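Local coordinates for putative diflavin flavoprotein A 3 (Synechocystis sp., PDB 6H0C) that probably passes electrons from NADH to oxygen, reducing it to water, this chain being its flavodiiron core of a metallo-beta-lactamase-like and a flavodoxin-like domain, at residues N133-L138 and E143-P148; F369-I374 and E389-D394. One frame throughout, in Å; residues are numbered along the deposited sequence.

Contact 1. Residues N133-L138 and E143-P148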
ATOM      1  N   ASN A 133      -0.926 -10.577 -17.931  1.00 36.59           N
ATOM      2  CA  ASN A 133      -0.560 -10.857 -19.324  1.00 41.66           C
ATOM      3  C   ASN A 133      -1.476 -10.206 -20.367  1.00 43.15           C
ATOM      4  O   ASN A 133      -1.372 -10.516 -21.555  1.00 46.18           O
ATOM      5  CB  ASN A 133      -0.494 -12.368 -19.561  1.00 47.21           C
ATOM      6  CG  ASN A 133       0.552 -13.046 -18.688  1.00 61.10           C
ATOM      7  OD1 ASN A 133       1.644 -12.515 -18.478  1.00 67.19           O
ATOM      8  ND2 ASN A 133       0.217 -14.220 -18.164  1.00 67.95           N
ATOM      9  N   ASP A 134      -2.360  -9.306 -19.932  1.00 37.29           N
ATOM     10  CA  ASP A 134      -3.075  -8.436 -20.865  1.00 33.85           C
ATOM     11  C   ASP A 134      -2.112  -7.408 -21.441  1.00 32.00           C
ATOM     12  O   ASP A 134      -1.084  -7.100 -20.828  1.00 30.43           O
ATOM     13  CB  ASP A 134      -4.243  -7.712 -20.191  1.00 33.30           C
ATOM     14  CG  ASP A 134      -5.485  -8.566 -20.090  1.00 41.50           C
ATOM     15  OD1 ASP A 134      -5.529  -9.640 -20.724  1.00 42.96           O
ATOM     16  OD2 ASP A 134      -6.426  -8.155 -19.379  1.00 44.91           O
ATOM     17  N   HIS A 135      -2.457  -6.868 -22.606  1.00 32.04           N
ATOM     18  CA  HIS A 135      -1.602  -5.892 -23.270  1.00 33.04           C
ATOM     19  C   HIS A 135      -2.357  -4.621 -23.647  1.00 33.62           C
ATOM     20  O   HIS A 135      -3.574  -4.627 -23.805  1.00 36.01           O
ATOM     21  CB  HIS A 135      -0.970  -6.495 -24.530  1.00 35.59           C
ATOM     22  CG  HIS A 135      -0.248  -7.784 -24.289  1.00 44.73           C
ATOM     23  ND1 HIS A 135       0.946  -7.853 -23.605  1.00 48.34           N
ATOM     24  CD2 HIS A 135      -0.553  -9.053 -24.643  1.00 49.12           C
ATOM     25  CE1 HIS A 135       1.345  -9.111 -23.545  1.00 46.96           C
ATOM     26  NE2 HIS A 135       0.452  -9.860 -24.166  1.00 51.34           N
ATOM     27  N   LEU A 136      -1.609  -3.532 -23.783  1.00 33.21           N
ATOM     28  CA  LEU A 136      -2.128  -2.276 -24.298  1.00 30.60           C
ATOM     29  C   LEU A 136      -1.034  -1.631 -25.155  1.00 32.34           C
ATOM     30  O   LEU A 136       0.052  -1.301 -24.668  1.00 34.93           O
ATOM     31  CB  LEU A 136      -2.562  -1.349 -23.159  1.00 30.83           C
ATOM     32  CG  LEU A 136      -3.258  -0.055 -23.583  1.00 35.80           C
ATOM     33  CD1 LEU A 136      -4.650  -0.356 -24.128  1.00 38.07           C
ATOM     34  CD2 LEU A 136      -3.327   0.936 -22.423  1.00 33.02           C
ATOM     35  N   ASP A 137      -1.316  -1.466 -26.438  1.00 33.15           N
ATOM     36  CA  ASP A 137      -0.304  -1.004 -27.378  1.00 33.05           C
ATOM     37  C   ASP A 137      -0.436   0.499 -27.578  1.00 34.66           C
ATOM     38  O   ASP A 137      -1.468   0.979 -28.052  1.00 35.62           O
ATOM     39  CB  ASP A 137      -0.447  -1.765 -28.701  1.00 37.77           C
ATOM     40  CG  ASP A 137       0.633  -1.421 -29.705  1.00 38.62           C
ATOM     41  OD1 ASP A 137       1.597  -0.710 -29.358  1.00 35.97           O
ATOM     42  OD2 ASP A 137       0.511  -1.883 -30.859  1.00 43.32           O
ATOM     43  N   LEU A 138       0.597   1.240 -27.180  1.00 34.57           N
ATOM     44  CA  LEU A 138       0.612   2.695 -27.343  1.00 33.62           C
ATOM     45  C   LEU A 138       1.261   3.090 -28.665  1.00 34.12           C
ATOM     46  O   LEU A 138       1.381   4.273 -28.976  1.00 37.54           O
ATOM     47  CB  LEU A 138       1.355   3.371 -26.186  1.00 28.68           C
ATOM     48  CG  LEU A 138       0.824   3.068 -24.782  1.00 33.63           C
ATOM     49  CD1 LEU A 138       1.583   3.848 -23.702  1.00 29.26           C
ATOM     50  CD2 LEU A 138      -0.675   3.336 -24.703  1.00 36.33           C
ATOM     51  N   GLU A 143       4.290  -1.742 -26.335  1.00 33.71           N
ATOM     52  CA  GLU A 143       3.179  -2.642 -26.076  1.00 35.37           C
ATOM     53  C   GLU A 143       3.272  -3.110 -24.640  1.00 30.07           C
ATOM     54  O   GLU A 143       4.016  -4.035 -24.314  1.00 32.04           O
ATOM     55  CB  GLU A 143       3.142  -3.835 -27.027  1.00 41.80           C
ATOM     56  CG  GLU A 143       1.808  -4.569 -26.907  1.00 55.99           C
ATOM     57  CD  GLU A 143       1.649  -5.707 -27.888  1.00 74.87           C
ATOM     58  OE1 GLU A 143       2.595  -5.959 -28.667  1.00 85.22           O
ATOM     59  OE2 GLU A 143       0.573  -6.352 -27.877  1.00 76.53           O
ATOM     60  N   LEU A 144       2.510  -2.434 -23.790  1.00 28.88           N
ATOM     61  CA  LEU A 144       2.531  -2.671 -22.361  1.00 29.27           C
ATOM     62  C   LEU A 144       1.961  -4.040 -22.011  1.00 36.35           C
ATOM     63  O   LEU A 144       0.989  -4.492 -22.618  1.00 36.89           O
ATOM     64  CB  LEU A 144       1.742  -1.578 -21.641  1.00 31.52           C
ATOM     65  CG  LEU A 144       2.087  -0.138 -22.031  1.00 31.89           C
ATOM     66  CD1 LEU A 144       1.207   0.845 -21.249  1.00 29.75           C
ATOM     67  CD2 LEU A 144       3.575   0.155 -21.824  1.00 26.58           C
ATOM     68  N   THR A 145       2.580  -4.697 -21.032  1.00 33.17           N
ATOM     69  CA  THR A 145       2.026  -5.906 -20.433  1.00 32.80           C
ATOM     70  C   THR A 145       1.707  -5.636 -18.959  1.00 32.39           C
ATOM     71  O   THR A 145       2.496  -5.004 -18.252  1.00 28.70           O
ATOM     72  CB  THR A 145       2.994  -7.098 -20.558  1.00 32.22           C
ATOM     73  OG1 THR A 145       3.142  -7.436 -21.940  1.00 36.42           O
ATOM     74  CG2 THR A 145       2.453  -8.313 -19.820  1.00 33.70           C
ATOM     75  N   PHE A 146       0.552  -6.099 -18.493  1.00 26.06           N
ATOM     76  CA  PHE A 146       0.153  -5.812 -17.122  1.00 24.18           C
ATOM     77  C   PHE A 146       0.317  -7.009 -16.191  1.00 25.52           C
ATOM     78  O   PHE A 146       0.107  -8.152 -16.585  1.00 28.51           O
ATOM     79  CB  PHE A 146      -1.288  -5.293 -17.111  1.00 28.68           C
ATOM     80  CG  PHE A 146      -1.455  -4.012 -17.876  1.00 33.22           C
ATOM     81  CD1 PHE A 146      -1.851  -4.028 -19.207  1.00 35.80           C
ATOM     82  CD2 PHE A 146      -1.153  -2.792 -17.284  1.00 27.68           C
ATOM     83  CE1 PHE A 146      -1.975  -2.841 -19.926  1.00 36.17           C
ATOM     84  CE2 PHE A 146      -1.276  -1.608 -17.991  1.00 28.94           C
ATOM     85  CZ  PHE A 146      -1.687  -1.629 -19.315  1.00 32.90           C
ATOM     86  N   ILE A 147       0.706  -6.726 -14.955  1.00 24.57           N
ATOM     87  CA  ILE A 147       0.909  -7.740 -13.924  1.00 26.29           C
ATOM     88  C   ILE A 147       0.250  -7.330 -12.607  1.00 27.71           C
ATOM     89  O   ILE A 147       0.812  -6.507 -11.868  1.00 22.92           O
ATOM     90  CB  ILE A 147       2.414  -7.989 -13.632  1.00 25.24           C
ATOM     91  CG1 ILE A 147       3.208  -8.190 -14.927  1.00 23.49           C
ATOM     92  CG2 ILE A 147       2.567  -9.174 -12.675  1.00 26.53           C
ATOM     93  CD1 ILE A 147       3.899  -6.951 -15.427  1.00 24.51           C
ATOM     94  N   PRO A 148      -0.943  -7.887 -12.308  1.00 32.04           N
ATOM     95  CA  PRO A 148      -1.556  -7.669 -10.988  1.00 31.67           C
ATOM     96  C   PRO A 148      -0.640  -8.138  -9.843  1.00 29.79           C
ATOM     97  O   PRO A 148      -0.083  -9.233  -9.899  1.00 28.30           O
ATOM     98  CB  PRO A 148      -2.842  -8.511 -11.053  1.00 29.54           C
ATOM     99  CG  PRO A 148      -3.178  -8.567 -12.518  1.00 28.72           C
ATOM    100  CD  PRO A 148      -1.828  -8.655 -13.208  1.00 29.50           C
TER
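The beta hairpin of strands 135-137 and 143-148, at the edge of the five-stranded sheet of the metallo-beta-lactamase-like domain, pairs H135 with T145, L136 with L144 and D137 with E143. L136 and L144 form the hydrogen-bonded pair: L136 N gives to L144 O at 3.0 Å, and L144 N returns to L136 O at 2.8 Å. Toward N133 the pairing continues with F146 N to D134 O and N133 N to F146 O, both 3.0 Å.

On the face of H135 and T145 the two side chains run alongside each other. ND1 of H135 meets T145 OG1 at 2.8 Å in a weak hydrogen bond, bent to 119° at the hydrogen, with the hydroxyl at the imidazole edge. The extended E143, its CG anti to the backbone N (chi1 -168°), reaches back to the base of the H135 side chain, bringing OE2 to 3.7 Å from H135 CB, its carboxylate plane turned 63° from the ring. D137 OD1 is taken by the backbone N of G139 in the turn.

The other face is apolar. L136 CB touches the edge of the F146 ring at CE1, 3.6 Å away, while the CD1 methyls of L138 and L144 meet at 3.9 Å. Y78, I80 and I44 of the neighbouring seven-stranded sheet press on these leucines and the phenylalanine.

The hairpin is thus two-sided: its leucines and F146 close the core between the two sheets, while H135, D137 and E143 form a polar outer face, where the nearby carboxylate would probably stabilise a protonated H135.

Contact 2. Residues F369-I374 and E389-D394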
ATOM      1  N   PHE A 369      -5.178 -11.165  26.532  1.00 34.30           N
ATOM      2  CA  PHE A 369      -4.852 -10.027  25.694  1.00 35.83           C
ATOM      3  C   PHE A 369      -3.361  -9.680  25.747  1.00 39.90           C
ATOM      4  O   PHE A 369      -2.733  -9.772  26.795  1.00 44.14           O
ATOM      5  CB  PHE A 369      -5.725  -8.845  26.101  1.00 38.10           C
ATOM      6  CG  PHE A 369      -7.185  -9.048  25.783  1.00 43.17           C
ATOM      7  CD1 PHE A 369      -7.727  -8.567  24.592  1.00 46.24           C
ATOM      8  CD2 PHE A 369      -8.015  -9.734  26.655  1.00 40.40           C
ATOM      9  CE1 PHE A 369      -9.072  -8.756  24.285  1.00 41.63           C
ATOM     10  CE2 PHE A 369      -9.359  -9.924  26.352  1.00 41.28           C
ATOM     11  CZ  PHE A 369      -9.886  -9.436  25.166  1.00 36.74           C
ATOM     12  N   GLY A 370      -2.798  -9.303  24.600  1.00 37.62           N
ATOM     13  CA  GLY A 370      -1.370  -9.036  24.486  1.00 38.62           C
ATOM     14  C   GLY A 370      -0.981  -7.582  24.689  1.00 39.61           C
ATOM     15  O   GLY A 370       0.187  -7.265  24.889  1.00 37.93           O
ATOM     16  N   PHE A 371      -1.964  -6.695  24.599  1.00 38.70           N
ATOM     17  CA  PHE A 371      -1.808  -5.317  25.043  1.00 36.52           C
ATOM     18  C   PHE A 371      -3.180  -4.809  25.425  1.00 35.64           C
ATOM     19  O   PHE A 371      -4.193  -5.417  25.070  1.00 34.76           O
ATOM     20  CB  PHE A 371      -1.157  -4.420  23.970  1.00 34.73           C
ATOM     21  CG  PHE A 371      -1.818  -4.481  22.609  1.00 33.63           C
ATOM     22  CD1 PHE A 371      -1.123  -4.964  21.514  1.00 29.72           C
ATOM     23  CD2 PHE A 371      -3.119  -4.026  22.420  1.00 34.02           C
ATOM     24  CE1 PHE A 371      -1.717  -5.007  20.261  1.00 32.43           C
ATOM     25  CE2 PHE A 371      -3.719  -4.072  21.172  1.00 28.97           C
ATOM     26  CZ  PHE A 371      -3.016  -4.562  20.090  1.00 28.83           C
ATOM     27  N   ASP A 372      -3.220  -3.710  26.166  1.00 34.92           N
ATOM     28  CA  ASP A 372      -4.496  -3.113  26.527  1.00 40.30           C
ATOM     29  C   ASP A 372      -5.184  -2.589  25.268  1.00 35.39           C
ATOM     30  O   ASP A 372      -4.542  -1.967  24.421  1.00 34.22           O
ATOM     31  CB  ASP A 372      -4.297  -1.995  27.550  1.00 46.03           C
ATOM     32  CG  ASP A 372      -3.764  -2.507  28.875  1.00 54.60           C
ATOM     33  OD1 ASP A 372      -4.191  -3.601  29.298  1.00 56.77           O
ATOM     34  OD2 ASP A 372      -2.915  -1.821  29.493  1.00 62.87           O
ATOM     35  N   THR A 373      -6.484  -2.852  25.152  1.00 32.19           N
ATOM     36  CA  THR A 373      -7.269  -2.429  23.998  1.00 31.48           C
ATOM     37  C   THR A 373      -7.033  -0.960  23.658  1.00 33.17           C
ATOM     38  O   THR A 373      -7.047  -0.097  24.531  1.00 35.76           O
ATOM     39  CB  THR A 373      -8.767  -2.672  24.232  1.00 35.39           C
ATOM     40  OG1 THR A 373      -9.001  -4.082  24.348  1.00 36.69           O
ATOM     41  CG2 THR A 373      -9.588  -2.121  23.075  1.00 36.99           C
ATOM     42  N   ILE A 374      -6.794  -0.692  22.380  1.00 29.48           N
ATOM     43  CA  ILE A 374      -6.448   0.644  21.924  1.00 28.50           C
ATOM     44  C   ILE A 374      -7.644   1.375  21.331  1.00 32.34           C
ATOM     45  O   ILE A 374      -8.256   0.907  20.370  1.00 32.10           O
ATOM     46  CB  ILE A 374      -5.332   0.587  20.868  1.00 31.82           C
ATOM     47  CG1 ILE A 374      -4.015   0.170  21.519  1.00 31.17           C
ATOM     48  CG2 ILE A 374      -5.183   1.922  20.170  1.00 30.57           C
ATOM     49  CD1 ILE A 374      -2.952  -0.203  20.508  1.00 33.82           C
ATOM     50  N   GLU A 389       2.964   1.503  17.856  1.00 28.73           N
ATOM     51  CA  GLU A 389       4.190   0.782  17.562  1.00 29.61           C
ATOM     52  C   GLU A 389       4.664   0.076  18.827  1.00 32.48           C
ATOM     53  O   GLU A 389       5.051  -1.090  18.789  1.00 32.03           O
ATOM     54  CB  GLU A 389       5.256   1.744  17.015  1.00 35.46           C
ATOM     55  CG  GLU A 389       6.583   1.098  16.650  1.00 45.80           C
ATOM     56  CD  GLU A 389       7.535   2.059  15.940  1.00 50.03           C
ATOM     57  OE1 GLU A 389       8.591   1.606  15.453  1.00 52.79           O
ATOM     58  OE2 GLU A 389       7.232   3.267  15.867  1.00 49.41           O
ATOM     59  N   GLU A 390       4.591   0.781  19.956  1.00 31.79           N
ATOM     60  CA  GLU A 390       5.063   0.237  21.226  1.00 29.70           C
ATOM     61  C   GLU A 390       4.180  -0.913  21.686  1.00 32.04           C
ATOM     62  O   GLU A 390       4.667  -1.899  22.234  1.00 34.40           O
ATOM     63  CB  GLU A 390       5.110   1.325  22.298  1.00 29.70           C
ATOM     64  CG  GLU A 390       5.945   0.937  23.493  1.00 35.51           C
ATOM     65  CD  GLU A 390       7.393   0.676  23.119  1.00 43.12           C
ATOM     66  OE1 GLU A 390       8.000  -0.258  23.689  1.00 43.48           O
ATOM     67  OE2 GLU A 390       7.922   1.412  22.253  1.00 43.53           O
ATOM     68  N   ALA A 391       2.875  -0.786  21.456  1.00 34.62           N
ATOM     69  CA  ALA A 391       1.934  -1.865  21.753  1.00 36.03           C
ATOM     70  C   ALA A 391       2.259  -3.122  20.938  1.00 33.89           C
ATOM     71  O   ALA A 391       2.224  -4.240  21.461  1.00 32.61           O
ATOM     72  CB  ALA A 391       0.501  -1.415  21.487  1.00 33.82           C
ATOM     73  N   GLY A 392       2.577  -2.928  19.659  1.00 30.35           N
ATOM     74  CA  GLY A 392       3.004  -4.021  18.803  1.00 29.17           C
ATOM     75  C   GLY A 392       4.248  -4.692  19.358  1.00 31.46           C
ATOM     76  O   GLY A 392       4.339  -5.921  19.409  1.00 32.80           O
ATOM     77  N   THR A 393       5.212  -3.883  19.784  1.00 26.50           N
ATOM     78  CA  THR A 393       6.417  -4.420  20.396  1.00 27.16           C
ATOM     79  C   THR A 393       6.073  -5.217  21.648  1.00 33.89           C
ATOM     80  O   THR A 393       6.560  -6.329  21.813  1.00 39.89           O
ATOM     81  CB  THR A 393       7.415  -3.313  20.749  1.00 30.17           C
ATOM     82  OG1 THR A 393       7.918  -2.734  19.539  1.00 34.93           O
ATOM     83  CG2 THR A 393       8.583  -3.879  21.555  1.00 29.21           C
ATOM     84  N   ASP A 394       5.227  -4.662  22.515  1.00 33.01           N
ATOM     85  CA  ASP A 394       4.778  -5.375  23.718  1.00 33.19           C
ATOM     86  C   ASP A 394       4.133  -6.724  23.384  1.00 31.87           C
ATOM     87  O   ASP A 394       4.394  -7.728  24.047  1.00 32.92           O
ATOM     88  CB  ASP A 394       3.784  -4.524  24.514  1.00 38.79           C
ATOM     89  CG  ASP A 394       4.445  -3.368  25.238  1.00 45.23           C
ATOM     90  OD1 ASP A 394       5.686  -3.383  25.388  1.00 45.00           O
ATOM     91  OD2 ASP A 394       3.718  -2.444  25.667  1.00 50.48           O
TER
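Apolar packing carries this contact, with A391 of helix 382-404 set against F371 and I374 of the broken edge strand 368-377. The methyl of A391 lies over one face of the F371 ring as a CH-pi contact, CB standing 4.3 Å from the ring centroid and 26° off the ring normal. It sits nearer the root of the ring than its far end, with F371 CD1 at 3.9 Å from A391 CB. The same methyl meets the end of I374, whose CD1 approaches A391 CB to 3.8 Å. One small side chain therefore touches both an aromatic face and a branched chain's tip. The ring owes its place to a torsion that sets CG between the backbone N and the carbonyl carbon (chi1 52°); I374 CD1 lies anti to CA (chi2 167°), extending the chain toward the helix.

Polar atoms take part through the helix backbone. A391 O lies 3.4 Å from F371 CD1, so the ring also abuts the helix backbone. At the G370 end the backbone comes near the helix more loosely, G370 O being 4.3 Å from D394 C, and the D394 side chain lies at the exposed margin.

Both sides are tied to neighbours. G370 and I374 make backbone hydrogen bonds with C342 and V344 of the adjoining strand 341-348, and I374 also packs on I276 of helix 268-281. On the helix, E389 forms a salt bridge with K282 and T393 OG1 a hydrogen bond with G279 O, holding it beside helix 268-281.

A C-terminal helix laid over the last strand of a five-stranded parallel sheet of order 2-1-3-4-5, helices on both faces, is characteristic of the flavodoxin-like fold.

Overall arrangement
Contacts 1 and 2 belong to the two different domains of the flavodiiron core and follow one another along the chain, contact 1 closing before contact 2 opens. Their centres are about 44 Å apart and their nearest atoms about 29 Å, on opposite sides of the chain's centre, so neither touches the other. The hairpin of 133-138 and 143-148 finishes one edge of a sheet in the metallo-hydrolase domain, the part associated in this family with the diiron site. Residues 369-374 and 389-394 instead join an edge strand to the C-terminal helix of the flavodoxin-like domain, the part associated with FMN.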